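Local atomic coordinates of Alr4995 protein (Nostoc sp., PDB entry 6LRF), a protein that acts as a bifunctional enzyme, an arginine dihydrolase that also has ornithine cyclodeaminase activity. Residues Leu159-Phe173 and Tyr184-Ile196. Numbering follows the deposited sequence.
Sequences LRLIDERFYHLDTCF and YPGAFDSYSNRLI
Phe-188 packs its ring against Leu-159, Leu-161, Leu-169, Cys-172 and Phe-173, with Ile-196 CD1 of the following helix over one face. Leu-169 CD1 meets the ring at its edge, in plane, 3.5 Å from Phe-188 CE2. Cys-172 SG approaches obliquely, 3.7 Å from Phe-188 CZ, while also pressing on the methyl of Ala-187. Phe-173 CD2 lies 3.7 Å from Phe-188 CZ, the two rings meeting obliquely with their planes 74° apart. Further out, Phe-166 and Tyr-184 meet obliquely through their CE2 atoms.

All this belongs to the N-terminal domain of the guanidine-modifying enzyme family: the end of strand 155-160 and the loop after it pack against the turn 184-189 and the first turns of helix 190-199. A single beta bridge pairs Leu-161 with Phe-188, and Ile-162 N donates to Ala-187 O (3.1 Å).

Polar contacts fasten the helix start. Arg-160 N gives a nearly straight bond, 170°, to Ser-192 OG (2.7 Å). That hydroxyl donates to OD1 of the N-cap residue Asp-189 from above the carboxylate plane; Ser-192 N caps the same oxygen nearly along its C-O axis. Arg-160, extended with CG anti to the backbone N (chi1 -176°), crosses Asp-189 at about a right angle, and a water bridges Arg-160 NH1 to Asp-189 OD2.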
loop_
_atom_site.group_PDB
_atom_site.type_symbol
_atom_site.label_atom_id
_atom_site.label_comp_id
_atom_site.label_asym_id
_atom_site.label_seq_id
_atom_site.Cartn_x
_atom_site.Cartn_y
_atom_site.Cartn_z
ATOM N N LEU B 159 1.698 25.464 -33.384
ATOM C CA LEU B 159 0.938 24.924 -32.250
ATOM C C LEU B 159 1.034 23.409 -32.238
ATOM O O LEU B 159 0.868 22.768 -33.290
ATOM C CB LEU B 159 -0.542 25.331 -32.312
ATOM C CG LEU B 159 -0.878 26.819 -32.342
ATOM C CD1 LEU B 159 -2.391 27.004 -32.512
ATOM C CD2 LEU B 159 -0.405 27.534 -31.080
ATOM N N ARG B 160 1.286 22.825 -31.061
ATOM C CA ARG B 160 1.364 21.371 -30.978
ATOM C C ARG B 160 0.048 20.746 -30.534
ATOM O O ARG B 160 -0.522 21.119 -29.503
ATOM C CB ARG B 160 2.474 20.917 -30.033
ATOM C CG ARG B 160 2.608 19.406 -30.035
ATOM C CD ARG B 160 3.453 18.897 -28.897
ATOM N NE ARG B 160 3.588 17.455 -29.008
ATOM C CZ ARG B 160 4.210 16.698 -28.114
ATOM N NH1 ARG B 160 4.745 17.259 -27.040
ATOM N NH2 ARG B 160 4.293 15.390 -28.303
ATOM N N LEU B 161 -0.415 19.783 -31.328
ATOM C CA LEU B 161 -1.610 19.013 -31.038
ATOM C C LEU B 161 -1.229 17.780 -30.242
ATOM O O LEU B 161 -0.310 17.072 -30.644
ATOM C CB LEU B 161 -2.308 18.592 -32.340
ATOM C CG LEU B 161 -2.796 19.703 -33.271
ATOM C CD1 LEU B 161 -3.062 19.151 -34.673
ATOM C CD2 LEU B 161 -4.045 20.358 -32.693
ATOM N N ILE B 162 -1.958 17.500 -29.155
ATOM C CA ILE B 162 -1.606 16.400 -28.239
ATOM C C ILE B 162 -2.730 15.405 -27.992
ATOM O O ILE B 162 -2.526 14.402 -27.321
ATOM C CB ILE B 162 -1.172 16.937 -26.868
ATOM C CG1 ILE B 162 -2.301 17.778 -26.268
ATOM C CG2 ILE B 162 0.096 17.761 -26.997
ATOM C CD1 ILE B 162 -2.024 18.266 -24.879
ATOM N N ASP B 163 -3.914 15.691 -28.524
ATOM C CA ASP B 163 -5.076 14.816 -28.379
ATOM C C ASP B 163 -5.443 14.212 -29.741
ATOM O O ASP B 163 -5.867 14.924 -30.656
ATOM C CB ASP B 163 -6.260 15.601 -27.797
ATOM C CG ASP B 163 -7.428 14.699 -27.385
ATOM O OD1 ASP B 163 -7.696 13.685 -28.069
ATOM O OD2 ASP B 163 -8.095 15.017 -26.372
ATOM N N GLU B 164 -5.300 12.896 -29.861
ATOM C CA GLU B 164 -5.469 12.221 -31.138
ATOM C C GLU B 164 -6.873 12.382 -31.745
ATOM O O GLU B 164 -7.049 12.227 -32.952
ATOM C CB GLU B 164 -5.132 10.742 -30.978
ATOM C CG GLU B 164 -4.985 10.007 -32.290
ATOM C CD GLU B 164 -5.020 8.497 -32.119
ATOM O OE1 GLU B 164 -5.318 8.025 -30.992
ATOM O OE2 GLU B 164 -4.748 7.785 -33.115
ATOM N N ARG B 165 -7.864 12.705 -30.920
ATOM C CA ARG B 165 -9.206 12.969 -31.435
ATOM C C ARG B 165 -9.214 14.239 -32.284
ATOM O O ARG B 165 -9.916 14.326 -33.292
ATOM C CB ARG B 165 -10.214 13.098 -30.291
ATOM C CG ARG B 165 -10.488 11.785 -29.545
ATOM C CD ARG B 165 -11.341 12.022 -28.311
ATOM N NE ARG B 165 -10.651 12.865 -27.343
ATOM C CZ ARG B 165 -11.255 13.593 -26.410
ATOM N NH1 ARG B 165 -12.579 13.587 -26.307
ATOM N NH2 ARG B 165 -10.529 14.331 -25.576
ATOM N N PHE B 166 -8.422 15.220 -31.866
ATOM C CA PHE B 166 -8.334 16.487 -32.570
ATOM C C PHE B 166 -6.998 16.528 -33.288
ATOM O O PHE B 166 -6.072 17.266 -32.908
ATOM C CB PHE B 166 -8.530 17.639 -31.588
ATOM C CG PHE B 166 -9.758 17.466 -30.731
ATOM C CD1 PHE B 166 -11.024 17.693 -31.260
ATOM C CD2 PHE B 166 -9.653 17.031 -29.411
ATOM C CE1 PHE B 166 -12.166 17.510 -30.478
ATOM C CE2 PHE B 166 -10.785 16.852 -28.624
ATOM C CZ PHE B 166 -12.044 17.092 -29.157
ATOM N N TYR B 167 -6.938 15.690 -34.328
ATOM C CA TYR B 167 -5.732 15.362 -35.077
ATOM C C TYR B 167 -5.387 16.412 -36.145
ATOM O O TYR B 167 -4.250 16.466 -36.621
ATOM C CB TYR B 167 -5.894 13.971 -35.724
ATOM C CG TYR B 167 -7.015 13.887 -36.756
ATOM C CD1 TYR B 167 -8.346 13.779 -36.368
ATOM C CD2 TYR B 167 -6.733 13.932 -38.119
ATOM C CE1 TYR B 167 -9.366 13.712 -37.312
ATOM C CE2 TYR B 167 -7.748 13.866 -39.073
ATOM C CZ TYR B 167 -9.062 13.754 -38.665
ATOM O OH TYR B 167 -10.078 13.689 -39.611
ATOM N N HIS B 168 -6.374 17.226 -36.526
ATOM C CA HIS B 168 -6.136 18.405 -37.364
ATOM C C HIS B 168 -6.399 19.663 -36.553
ATOM O O HIS B 168 -7.256 19.677 -35.672
ATOM C CB HIS B 168 -7.034 18.410 -38.612
ATOM C CG HIS B 168 -6.532 17.560 -39.736
ATOM N ND1 HIS B 168 -7.369 17.041 -40.705
ATOM C CD2 HIS B 168 -5.280 17.160 -40.065
ATOM C CE1 HIS B 168 -6.656 16.340 -41.571
ATOM N NE2 HIS B 168 -5.386 16.397 -41.209
ATOM N N LEU B 169 -5.672 20.720 -36.870
ATOM C CA LEU B 169 -5.827 21.992 -36.186
ATOM C C LEU B 169 -7.249 22.532 -36.263
ATOM O O LEU B 169 -7.748 23.104 -35.290
ATOM C CB LEU B 169 -4.865 23.014 -36.774
ATOM C CG LEU B 169 -4.855 24.356 -36.045
ATOM C CD1 LEU B 169 -4.486 24.159 -34.539
ATOM C CD2 LEU B 169 -3.915 25.341 -36.734
ATOM N N ASP B 170 -7.907 22.347 -37.411
ATOM C CA ASP B 170 -9.235 22.931 -37.623
ATOM C C ASP B 170 -10.357 22.181 -36.903
ATOM O O ASP B 170 -11.518 22.582 -36.978
ATOM C CB ASP B 170 -9.548 23.036 -39.133
ATOM C CG ASP B 170 -9.850 21.689 -39.801
ATOM O OD1 ASP B 170 -9.629 20.615 -39.196
ATOM O OD2 ASP B 170 -10.307 21.711 -40.977
ATOM N N THR B 171 -10.014 21.099 -36.208
ATOM C CA THR B 171 -11.001 20.393 -35.378
ATOM C C THR B 171 -11.067 20.940 -33.947
ATOM O O THR B 171 -11.950 20.561 -33.182
ATOM C CB THR B 171 -10.711 18.883 -35.288
ATOM O OG1 THR B 171 -9.450 18.679 -34.642
ATOM C CG2 THR B 171 -10.671 18.262 -36.665
ATOM N N CYS B 172 -10.145 21.832 -33.591
ATOM C CA CYS B 172 -10.048 22.314 -32.211
ATOM C C CYS B 172 -9.635 23.772 -32.131
ATOM O O CYS B 172 -9.325 24.279 -31.049
ATOM C CB CYS B 172 -9.049 21.464 -31.416
ATOM S SG CYS B 172 -7.359 21.341 -32.155
ATOM N N PHE B 173 -9.630 24.445 -33.276
ATOM C CA PHE B 173 -9.070 25.786 -33.362
ATOM C C PHE B 173 -9.712 26.532 -34.527
ATOM O O PHE B 173 -9.785 25.991 -35.635
ATOM C CB PHE B 173 -7.558 25.682 -33.536
ATOM C CG PHE B 173 -6.828 26.975 -33.377
ATOM C CD1 PHE B 173 -6.592 27.801 -34.479
ATOM C CD2 PHE B 173 -6.333 27.347 -32.136
ATOM C CE1 PHE B 173 -5.898 28.999 -34.340
ATOM C CE2 PHE B 173 -5.633 28.544 -31.981
ATOM C CZ PHE B 173 -5.414 29.373 -33.087
ATOM N N TYR B 184 -10.416 24.884 -28.371
ATOM C CA TYR B 184 -10.515 23.952 -27.261
ATOM C C TYR B 184 -9.145 23.720 -26.620
ATOM O O TYR B 184 -8.373 22.887 -27.100
ATOM C CB TYR B 184 -11.100 22.630 -27.745
ATOM C CG TYR B 184 -11.099 21.549 -26.694
ATOM C CD1 TYR B 184 -11.796 21.717 -25.503
ATOM C CD2 TYR B 184 -10.411 20.361 -26.893
ATOM C CE1 TYR B 184 -11.803 20.728 -24.534
ATOM C CE2 TYR B 184 -10.413 19.367 -25.932
ATOM C CZ TYR B 184 -11.112 19.557 -24.757
ATOM O OH TYR B 184 -11.121 18.577 -23.792
ATOM N N PRO B 185 -8.850 24.443 -25.522
ATOM C CA PRO B 185 -7.518 24.464 -24.896
ATOM C C PRO B 185 -6.943 23.085 -24.566
ATOM O O PRO B 185 -5.722 22.931 -24.545
ATOM C CB PRO B 185 -7.750 25.268 -23.606
ATOM C CG PRO B 185 -8.920 26.151 -23.925
ATOM C CD PRO B 185 -9.813 25.290 -24.789
ATOM N N GLY B 186 -7.798 22.098 -24.340
ATOM C CA GLY B 186 -7.327 20.765 -24.006
ATOM C C GLY B 186 -6.671 20.038 -25.165
ATOM O O GLY B 186 -6.069 18.975 -24.992
ATOM N N ALA B 187 -6.784 20.600 -26.362
ATOM C CA ALA B 187 -6.191 19.967 -27.534
ATOM C C ALA B 187 -4.711 20.306 -27.689
ATOM O O ALA B 187 -4.022 19.677 -28.481
ATOM C CB ALA B 187 -6.960 20.363 -28.803
ATOM N N PHE B 188 -4.218 21.281 -26.925
ATOM C CA PHE B 188 -2.843 21.757 -27.100
ATOM C C PHE B 188 -1.936 21.531 -25.883
ATOM O O PHE B 188 -2.418 21.444 -24.753
ATOM C CB PHE B 188 -2.870 23.241 -27.450
ATOM C CG PHE B 188 -3.658 23.546 -28.696
ATOM C CD1 PHE B 188 -5.005 23.869 -28.618
ATOM C CD2 PHE B 188 -3.056 23.481 -29.942
ATOM C CE1 PHE B 188 -5.735 24.148 -29.758
ATOM C CE2 PHE B 188 -3.780 23.757 -31.086
ATOM C CZ PHE B 188 -5.119 24.091 -30.995
ATOM N N ASP B 189 -0.626 21.442 -26.102
ATOM C CA ASP B 189 0.291 21.320 -24.968
ATOM C C ASP B 189 0.394 22.667 -24.241
ATOM O O ASP B 189 -0.200 23.664 -24.668
ATOM C CB ASP B 189 1.673 20.803 -25.425
ATOM C CG ASP B 189 2.473 21.822 -26.244
ATOM O OD1 ASP B 189 1.964 22.935 -26.528
ATOM O OD2 ASP B 189 3.633 21.499 -26.619
ATOM N N SER B 190 1.151 22.709 -23.153
ATOM C CA SER B 190 1.243 23.930 -22.365
ATOM C C SER B 190 1.925 25.064 -23.145
ATOM O O SER B 190 1.486 26.219 -23.097
ATOM C CB SER B 190 1.999 23.657 -21.063
ATOM O OG SER B 190 3.399 23.633 -21.300
ATOM N N TYR B 191 3.004 24.737 -23.852
ATOM C CA TYR B 191 3.691 25.721 -24.694
ATOM C C TYR B 191 2.716 26.410 -25.668
ATOM O O TYR B 191 2.752 27.618 -25.831
ATOM C CB TYR B 191 4.840 25.065 -25.482
ATOM C CG TYR B 191 5.906 24.413 -24.608
ATOM C CD1 TYR B 191 6.815 25.190 -23.881
ATOM C CD2 TYR B 191 6.008 23.023 -24.511
ATOM C CE1 TYR B 191 7.793 24.603 -23.080
ATOM C CE2 TYR B 191 6.985 22.429 -23.715
ATOM C CZ TYR B 191 7.873 23.225 -23.001
ATOM O OH TYR B 191 8.842 22.643 -22.204
ATOM N N SER B 192 1.840 25.633 -26.290
ATOM C CA SER B 192 0.951 26.161 -27.322
ATOM C C SER B 192 -0.140 27.048 -26.732
ATOM O O SER B 192 -0.479 28.099 -27.303
ATOM C CB SER B 192 0.338 25.012 -28.120
ATOM O OG SER B 192 1.380 24.261 -28.727
ATOM N N ASN B 193 -0.674 26.630 -25.584
ATOM C CA ASN B 193 -1.651 27.431 -24.847
ATOM C C ASN B 193 -1.073 28.759 -24.378
ATOM O O ASN B 193 -1.735 29.802 -24.432
ATOM C CB ASN B 193 -2.192 26.637 -23.660
ATOM C CG ASN B 193 -3.380 25.763 -24.042
ATOM O OD1 ASN B 193 -4.366 26.251 -24.600
ATOM N ND2 ASN B 193 -3.287 24.469 -23.759
ATOM N N ARG B 194 0.174 28.733 -23.932
ATOM C CA ARG B 194 0.836 29.971 -23.547
ATOM C C ARG B 194 0.872 30.913 -24.764
ATOM O O ARG B 194 0.592 32.109 -24.642
ATOM C CB ARG B 194 2.251 29.681 -23.023
ATOM C CG ARG B 194 2.607 30.267 -21.653
ATOM C CD ARG B 194 4.035 29.829 -21.207
ATOM N NE ARG B 194 4.102 28.381 -21.023
ATOM C CZ ARG B 194 5.162 27.620 -21.307
ATOM N NH1 ARG B 194 6.266 28.171 -21.801
ATOM N NH2 ARG B 194 5.115 26.298 -21.108
ATOM N N LEU B 195 1.195 30.367 -25.943
ATOM C CA LEU B 195 1.332 31.192 -27.148
ATOM C C LEU B 195 0.005 31.824 -27.539
ATOM O O LEU B 195 -0.043 32.996 -27.909
ATOM C CB LEU B 195 1.871 30.370 -28.318
ATOM C CG LEU B 195 2.059 31.099 -29.663
ATOM C CD1 LEU B 195 2.979 32.323 -29.529
ATOM C CD2 LEU B 195 2.614 30.126 -30.706
ATOM N N ILE B 196 -1.062 31.032 -27.468
ATOM C CA ILE B 196 -2.408 31.488 -27.791
ATOM C C ILE B 196 -2.807 32.635 -26.879
ATOM O O ILE B 196 -3.400 33.641 -27.305
ATOM C CB ILE B 196 -3.430 30.343 -27.652
ATOM C CG1 ILE B 196 -3.217 29.306 -28.760
ATOM C CG2 ILE B 196 -4.839 30.877 -27.693
ATOM C CD1 ILE B 196 -4.039 28.038 -28.581
HETATM O O HOH W 1 4.872 19.356 -25.710
#